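Local coordinates for protein ethylbenzene dehydrogenase beta-subunit (Aromatoleum aromaticum, PDB 2IVF) that is an iron-sulfur subunit of the ferredoxin-like dicluster type, holding several iron-sulfur clusters and probably relaying electrons between its partner subunits, at residues 43-46 with 47-50. Numbering follows the deposited sequence.
Sequences TKRP and GTEH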
# COMPACT_ATOMS: atom_id res chain seq x y z
N THR B 43 0.79 -5.45 19.79
CA THR B 43 2.25 -5.56 19.78
C THR B 43 2.94 -4.26 19.47
O THR B 43 3.87 -4.21 18.68
CB THR B 43 2.78 -6.72 18.86
OG1 THR B 43 2.35 -6.54 17.51
CG2 THR B 43 2.27 -8.04 19.36
N LYS B 44 2.51 -3.23 20.16
CA LYS B 44 3.23 -1.97 20.22
C LYS B 44 3.80 -1.66 21.61
O LYS B 44 4.34 -0.59 21.83
CB LYS B 44 2.32 -0.84 19.72
CG LYS B 44 2.19 -0.87 18.25
CD LYS B 44 1.13 0.08 17.71
CE LYS B 44 1.38 1.52 17.99
NZ LYS B 44 0.24 2.32 17.43
N ARG B 45 3.65 -2.59 22.54
CA ARG B 45 4.21 -2.49 23.87
C ARG B 45 5.72 -2.72 23.84
O ARG B 45 6.19 -3.48 23.01
CB ARG B 45 3.57 -3.56 24.76
CG ARG B 45 2.08 -3.39 24.95
CD ARG B 45 1.48 -4.53 25.73
NE ARG B 45 1.25 -5.67 24.87
CZ ARG B 45 1.88 -6.84 24.97
NH1 ARG B 45 2.78 -7.05 25.93
NH2 ARG B 45 1.59 -7.79 24.11
N PRO B 46 6.48 -2.04 24.71
CA PRO B 46 7.94 -2.30 24.78
C PRO B 46 8.24 -3.79 24.90
O PRO B 46 7.63 -4.49 25.71
CB PRO B 46 8.38 -1.53 26.03
CG PRO B 46 7.35 -0.48 26.23
CD PRO B 46 6.07 -0.99 25.66
N GLY B 47 9.15 -4.27 24.07
CA GLY B 47 9.49 -5.67 24.06
C GLY B 47 8.66 -6.55 23.14
O GLY B 47 8.96 -7.71 23.01
N THR B 48 7.62 -6.00 22.48
CA THR B 48 6.77 -6.76 21.52
C THR B 48 6.89 -6.24 20.07
O THR B 48 6.29 -6.77 19.15
CB THR B 48 5.29 -6.65 21.90
OG1 THR B 48 4.85 -5.29 21.72
CG2 THR B 48 5.05 -7.12 23.40
N GLU B 49 7.68 -5.18 19.89
CA GLU B 49 7.70 -4.45 18.62
C GLU B 49 8.14 -5.29 17.45
O GLU B 49 7.67 -5.10 16.35
CB GLU B 49 8.63 -3.23 18.75
CG GLU B 49 8.22 -2.24 19.79
CD GLU B 49 9.06 -2.29 21.05
OE1 GLU B 49 9.51 -3.39 21.45
OE2 GLU B 49 9.25 -1.20 21.62
N HIS B 50 9.06 -6.22 17.69
CA HIS B 50 9.46 -7.17 16.68
C HIS B 50 8.44 -8.26 16.38
O HIS B 50 8.62 -8.99 15.44
CB HIS B 50 10.74 -7.88 17.09
CG HIS B 50 10.61 -8.71 18.34
ND1 HIS B 50 10.49 -8.16 19.59
CD2 HIS B 50 10.50 -10.06 18.51
CE1 HIS B 50 10.38 -9.13 20.49
NE2 HIS B 50 10.41 -10.29 19.86
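Thr48 closes a tight turn on Arg45 with two bonds to one acceptor, a compact case of a side chain reinforcing a backbone reversal. Thr48 N donates to Arg45 O at 2.9 Å, with an N-H...O angle of 154°, and Thr48 OG1 donates to the same oxygen at 2.6 Å. The hydroxyl reaches it because it is flanked by its own N and C (chi1 67°). A third bond spans the corner: Gly47 N donates to Glu49 OE1 at 2.8 Å, from above the carboxylate plane, the glutamate chain bending back at chi2. The main-chain bond closes a type II beta turn, Arg45 to Thr48, in the loop joining helix 33-42 to strand 55-59; the other two add to it. Gly47 takes its third position with positive phi (89°), where a CB would run into Pro46 O. Van der Waals contacts of Thr48 complete the turn. Its methyl CG2 lies over one face of the Arg45 guanidinium, displaced from the centre and 3.4 Å from Arg45 NH1, while Thr43 CB packs 3.5 Å from Thr48 O. Charged ends are anchored outside: Arg45 NH2 bonds to Trp42 O and salt-bridges Glu209; Lys44 NZ hydrogen-bonds to Asn40 of the same chain and Asn135 of the alpha-subunit.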